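PDB 6KWA: 2-oxoglutarate (2OG) and Fe(II)-dependent oxygenase superfamily protein from Arabidopsis thaliana, which probably catalyses the irreversible oxidation of the auxin indole-3-acetic acid to inactive 2-oxoindole-3-acetic acid, a step in plant hormone breakdown. Local coordinates for residues C28-H34 and N205-L211; V58-N62 and E82-L86. All blocks are in the same frame, centred on the assembly; numbering follows the deposited sequence.

Interaction 1 (C28-H34 and N205-L211); sequences CFRVINH and NTLAINL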
loop_
_atom_site.group_PDB
_atom_site.type_symbol
_atom_site.label_atom_id
_atom_site.label_comp_id
_atom_site.label_asym_id
_atom_site.label_seq_id
_atom_site.Cartn_x
_atom_site.Cartn_y
_atom_site.Cartn_z
ATOM N N CYS A 28 -10.663 2.493 -3.039
ATOM C CA CYS A 28 -9.982 2.424 -1.765
ATOM C C CYS A 28 -10.962 2.174 -0.656
ATOM O O CYS A 28 -12.162 2.399 -0.811
ATOM C CB CYS A 28 -9.211 3.732 -1.502
ATOM S SG CYS A 28 -10.273 5.207 -1.553
ATOM N N PHE A 29 -10.447 1.702 0.466
ATOM C CA PHE A 29 -11.258 1.528 1.660
ATOM C C PHE A 29 -10.365 1.326 2.852
ATOM O O PHE A 29 -9.236 0.891 2.725
ATOM C CB PHE A 29 -12.246 0.361 1.512
ATOM C CG PHE A 29 -11.617 -0.941 1.164
ATOM C CD1 PHE A 29 -11.317 -1.874 2.146
ATOM C CD2 PHE A 29 -11.359 -1.260 -0.165
ATOM C CE1 PHE A 29 -10.757 -3.085 1.814
ATOM C CE2 PHE A 29 -10.772 -2.469 -0.502
ATOM C CZ PHE A 29 -10.488 -3.400 0.491
ATOM N N ARG A 30 -10.924 1.577 4.021
ATOM C CA ARG A 30 -10.218 1.384 5.267
ATOM C C ARG A 30 -10.613 -0.001 5.777
ATOM O O ARG A 30 -11.719 -0.455 5.488
ATOM C CB ARG A 30 -10.631 2.500 6.240
ATOM C CG ARG A 30 -9.762 2.715 7.475
ATOM C CD ARG A 30 -10.299 3.922 8.310
ATOM N NE ARG A 30 -9.808 5.225 7.854
ATOM C CZ ARG A 30 -10.560 6.194 7.327
ATOM N NH1 ARG A 30 -11.873 6.040 7.176
ATOM N NH2 ARG A 30 -9.991 7.340 6.963
ATOM N N VAL A 31 -9.716 -0.704 6.465
ATOM C CA VAL A 31 -10.118 -1.931 7.133
ATOM C C VAL A 31 -9.905 -1.800 8.641
ATOM O O VAL A 31 -8.946 -1.164 9.112
ATOM C CB VAL A 31 -9.387 -3.189 6.604
ATOM C CG1 VAL A 31 -9.875 -3.507 5.189
ATOM C CG2 VAL A 31 -7.852 -3.048 6.646
ATOM N N ILE A 32 -10.854 -2.366 9.385
ATOM C CA ILE A 32 -10.758 -2.528 10.832
ATOM C C ILE A 32 -10.901 -4.001 11.142
ATOM O O ILE A 32 -11.358 -4.780 10.288
ATOM C CB ILE A 32 -11.859 -1.756 11.577
ATOM C CG1 ILE A 32 -13.235 -2.170 11.034
ATOM C CG2 ILE A 32 -11.648 -0.264 11.458
ATOM C CD1 ILE A 32 -14.408 -1.575 11.792
ATOM N N ASN A 33 -10.506 -4.381 12.354
ATOM C CA ASN A 33 -10.441 -5.783 12.763
ATOM C C ASN A 33 -9.714 -6.615 11.727
ATOM O O ASN A 33 -10.135 -7.716 11.376
ATOM C CB ASN A 33 -11.851 -6.323 13.014
ATOM C CG ASN A 33 -12.651 -5.440 13.972
ATOM O OD1 ASN A 33 -12.080 -4.717 14.801
ATOM N ND2 ASN A 33 -13.974 -5.466 13.834
ATOM N N HIS A 34 -8.611 -6.060 11.248
ATOM C CA HIS A 34 -7.811 -6.618 10.164
ATOM C C HIS A 34 -6.968 -7.829 10.514
ATOM O O HIS A 34 -6.280 -8.374 9.653
ATOM C CB HIS A 34 -6.949 -5.517 9.570
ATOM C CG HIS A 34 -6.359 -4.607 10.588
ATOM N ND1 HIS A 34 -5.424 -5.033 11.508
ATOM C CD2 HIS A 34 -6.549 -3.288 10.822
ATOM C CE1 HIS A 34 -5.080 -4.018 12.280
ATOM N NE2 HIS A 34 -5.741 -2.944 11.881
ATOM N N ASN A 205 -5.241 2.239 14.827
ATOM C CA ASN A 205 -5.341 0.799 14.532
ATOM C C ASN A 205 -6.124 0.397 13.283
ATOM O O ASN A 205 -6.666 -0.713 13.223
ATOM C CB ASN A 205 -5.992 0.048 15.701
ATOM C CG ASN A 205 -5.515 0.515 17.050
ATOM O OD1 ASN A 205 -4.324 0.772 17.259
ATOM N ND2 ASN A 205 -6.443 0.600 17.994
ATOM N N THR A 206 -6.070 1.194 12.228
ATOM C CA THR A 206 -6.773 0.805 11.011
ATOM C C THR A 206 -5.722 0.862 9.929
ATOM O O THR A 206 -4.651 1.466 10.126
ATOM C CB THR A 206 -7.941 1.755 10.657
ATOM O OG1 THR A 206 -7.431 3.044 10.282
ATOM C CG2 THR A 206 -8.890 1.892 11.837
ATOM N N LEU A 207 -6.007 0.215 8.809
ATOM C CA LEU A 207 -5.134 0.262 7.637
ATOM C C LEU A 207 -5.941 0.816 6.444
ATOM O O LEU A 207 -7.149 0.611 6.370
ATOM C CB LEU A 207 -4.567 -1.133 7.339
ATOM C CG LEU A 207 -3.674 -1.717 8.438
ATOM C CD1 LEU A 207 -3.481 -3.202 8.300
ATOM C CD2 LEU A 207 -2.308 -1.021 8.461
ATOM N N ALA A 208 -5.279 1.532 5.534
ATOM C CA ALA A 208 -5.921 2.070 4.342
ATOM C C ALA A 208 -5.592 1.177 3.148
ATOM O O ALA A 208 -4.427 0.870 2.888
ATOM C CB ALA A 208 -5.456 3.493 4.095
ATOM N N ILE A 209 -6.612 0.756 2.422
ATOM C CA ILE A 209 -6.386 -0.103 1.273
ATOM C C ILE A 209 -6.698 0.712 0.066
ATOM O O ILE A 209 -7.684 1.425 0.058
ATOM C CB ILE A 209 -7.293 -1.346 1.275
ATOM C CG1 ILE A 209 -7.347 -1.976 2.661
ATOM C CG2 ILE A 209 -6.839 -2.339 0.229
ATOM C CD1 ILE A 209 -6.052 -2.473 3.142
ATOM N N ASN A 210 -5.895 0.599 -0.973
ATOM C CA ASN A 210 -6.316 1.205 -2.214
ATOM C C ASN A 210 -5.884 0.321 -3.345
ATOM O O ASN A 210 -4.954 -0.475 -3.207
ATOM C CB ASN A 210 -5.740 2.607 -2.389
ATOM C CG ASN A 210 -4.299 2.572 -2.708
ATOM O OD1 ASN A 210 -3.467 2.599 -1.808
ATOM N ND2 ASN A 210 -3.969 2.434 -3.992
ATOM N N LEU A 211 -6.574 0.447 -4.467
ATOM C CA LEU A 211 -6.284 -0.407 -5.606
ATOM C C LEU A 211 -5.420 0.388 -6.579
ATOM O O LEU A 211 -5.405 1.613 -6.511
ATOM C CB LEU A 211 -7.596 -0.892 -6.242
ATOM C CG LEU A 211 -8.325 -1.944 -5.392
ATOM C CD1 LEU A 211 -9.059 -1.362 -4.182
ATOM C CD2 LEU A 211 -9.284 -2.716 -6.263
#

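Interaction 2 (V58-N62 and E82-L86); sequences VKVRN and EALGL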
loop_
_atom_site.group_PDB
_atom_site.type_symbol
_atom_site.label_atom_id
_atom_site.label_comp_id
_atom_site.label_asym_id
_atom_site.label_seq_id
_atom_site.Cartn_x
_atom_site.Cartn_y
_atom_site.Cartn_z
ATOM N N VAL A 58 24.922 4.254 5.215
ATOM C CA VAL A 58 24.239 2.990 5.447
ATOM C C VAL A 58 22.942 2.917 4.593
ATOM O O VAL A 58 22.708 1.934 3.876
ATOM C CB VAL A 58 23.870 2.807 6.934
ATOM C CG1 VAL A 58 22.970 1.570 7.117
ATOM C CG2 VAL A 58 25.131 2.694 7.802
ATOM N N LYS A 59 22.132 3.977 4.624
ATOM C CA LYS A 59 20.871 3.977 3.873
ATOM C C LYS A 59 21.076 3.783 2.383
ATOM O O LYS A 59 20.306 3.061 1.754
ATOM C CB LYS A 59 20.095 5.260 4.125
ATOM C CG LYS A 59 19.559 5.340 5.544
ATOM C CD LYS A 59 18.599 6.513 5.760
ATOM C CE LYS A 59 19.313 7.862 5.934
ATOM N NZ LYS A 59 18.351 8.910 6.461
ATOM N N VAL A 60 22.148 4.353 1.835
ATOM C CA VAL A 60 22.407 4.259 0.389
ATOM C C VAL A 60 22.722 2.824 -0.026
ATOM O O VAL A 60 22.669 2.482 -1.221
ATOM C CB VAL A 60 23.566 5.208 -0.049
ATOM C CG1 VAL A 60 23.727 5.226 -1.570
ATOM C CG2 VAL A 60 23.294 6.635 0.420
ATOM N N ARG A 61 23.028 1.983 0.961
ATOM C CA ARG A 61 23.260 0.553 0.750
ATOM C C ARG A 61 21.946 -0.207 0.439
ATOM O O ARG A 61 21.975 -1.346 -0.045
ATOM C CB ARG A 61 23.951 -0.037 1.983
ATOM C CG ARG A 61 25.441 0.280 2.079
ATOM C CD ARG A 61 26.032 0.053 3.495
ATOM N NE ARG A 61 25.606 -1.166 4.180
ATOM C CZ ARG A 61 25.984 -1.484 5.421
ATOM N NH1 ARG A 61 25.561 -2.613 5.975
ATOM N NH2 ARG A 61 26.808 -0.680 6.101
ATOM N N ASN A 62 20.804 0.426 0.709
ATOM C CA ASN A 62 19.498 -0.123 0.321
ATOM C C ASN A 62 19.341 0.045 -1.183
ATOM O O ASN A 62 18.766 1.010 -1.668
ATOM C CB ASN A 62 18.361 0.570 1.095
ATOM C CG ASN A 62 16.958 0.049 0.724
ATOM O OD1 ASN A 62 16.036 0.843 0.543
ATOM N ND2 ASN A 62 16.794 -1.272 0.633
ATOM N N GLU A 82 11.550 11.050 1.754
ATOM C CA GLU A 82 12.617 10.078 1.826
ATOM C C GLU A 82 12.015 8.657 1.951
ATOM O O GLU A 82 10.950 8.464 2.547
ATOM C CB GLU A 82 13.541 10.394 3.021
ATOM C CG GLU A 82 14.767 9.470 3.163
ATOM C CD GLU A 82 15.612 9.804 4.385
ATOM O OE1 GLU A 82 15.122 10.570 5.255
ATOM O OE2 GLU A 82 16.748 9.282 4.495
ATOM N N ALA A 83 12.668 7.659 1.373
ATOM C CA ALA A 83 12.085 6.336 1.389
ATOM C C ALA A 83 13.121 5.241 1.338
ATOM O O ALA A 83 14.187 5.402 0.731
ATOM C CB ALA A 83 11.080 6.182 0.218
ATOM N N LEU A 84 12.768 4.120 1.966
ATOM C CA LEU A 84 13.523 2.885 1.937
ATOM C C LEU A 84 12.573 1.759 1.538
ATOM O O LEU A 84 11.356 1.861 1.726
ATOM C CB LEU A 84 14.157 2.568 3.306
ATOM C CG LEU A 84 15.261 3.450 3.887
ATOM C CD1 LEU A 84 15.155 3.550 5.394
ATOM C CD2 LEU A 84 16.592 2.812 3.513
ATOM N N GLY A 85 13.106 0.672 1.003
ATOM C CA GLY A 85 12.229 -0.440 0.716
ATOM C C GLY A 85 12.876 -1.676 0.171
ATOM O O GLY A 85 14.081 -1.718 -0.102
ATOM N N LEU A 86 12.057 -2.702 -0.007
ATOM C CA LEU A 86 12.574 -3.983 -0.450
ATOM C C LEU A 86 11.548 -4.636 -1.338
ATOM O O LEU A 86 10.338 -4.479 -1.148
ATOM C CB LEU A 86 12.944 -4.875 0.746
ATOM C CG LEU A 86 11.892 -5.486 1.665
ATOM C CD1 LEU A 86 11.567 -6.897 1.268
ATOM C CD2 LEU A 86 12.307 -5.450 3.098
#

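Interaction 1 (C28-H34 and N205-L211)
Two neighbouring antiparallel strands, 28-32 from the N-terminal region and 207-211 from the catalytic double-stranded beta-helix, pair here within the larger sheet of the enzyme. F29 and I209 form one hydrogen-bonded pair, with F29 N to I209 O at 2.8 Å and I209 N to F29 O at 2.6 Å; V31 and L207 form the next, with V31 N to L207 O at 2.9 Å and L207 N to V31 O at 3.3 Å. The side chains of these four residues share one face: F29 packs on helix 12-25 and L207 on M41 of helix 38-51, so apolar residues suit it. I209 lies over the F29 ring in a CH-pi contact, its CB 3.9 Å from the ring centroid, and V31 CG1 meets I209 CG1 at 3.9 Å. Beyond the strand end, the H34 imidazole donates from NE2 to N205 O (2.8 Å), while L207 CD1 sits over its ring face. C28, R30, A208 and N210 occupy the other face. R30 runs past T206, its CD 3.6 Å from T206 OG1, which hydrogen-bonds L203 O, and its guanidinium reaches D201 O and T4 OG1; N210 ND2 donates to L211 O (3.0 Å) and also bonds the metal ligand D171. Strand 28-32 extends the major sheet of the double-stranded beta-helix fold, typical of 2-oxoglutarate/Fe(II) oxygenases, beside the strand that places N210 in the metal's second shell.

Interaction 2 (V58-N62 and E82-L86)
A type I beta turn from K59 to N62 is fastened to strand 81-87, an edge strand of the major sheet in this double-stranded beta-helix enzyme. The charged contact is a salt bridge between K59 NZ and E82 OE2 at 2.6 Å; the long lysine chain can span the gap to the strand, and both charges have further partners, F52 O for K59 and the Y71 hydroxyl for E82. Apolar packing is modest: L84 lies between the salt bridge and N62, its CD2 4.3 Å from K59 CB and 3.6 Å from N62 OD1. The turn itself is closed by N62 N donating to K59 O (2.9 Å), which helps set N62 facing the strand. There the amide suits its place because it offers a donor and an acceptor together, and it engages the backbone of a single residue, G85, much as a neighbouring strand would: G85 N donates to N62 OD1 at 3.0 Å, and N62 ND2 donates to G85 O at 2.8 Å.

How the interactions relate
Interactions 1 and 2 lie on opposite sides of the chain's centre, their centres about 26 Å apart and their nearest atoms about 15 Å apart, so they do not touch. Both nevertheless belong to the same mixed sheet: interaction 1 joins strands 28-32 and 207-211 near one edge, whereas interaction 2 braces strand 81-87 at the other, with strands 175-179, 237-245 and 147-155 between. In sequence, both segments of interaction 2 fall between those of interaction 1, which are 171 residues apart at their closest ends; those of interaction 2 are only 20 apart. The N-terminal region therefore meets the sheet at both flanks, while the metal ligands H169, D171 and H228 come from the catalytic domain.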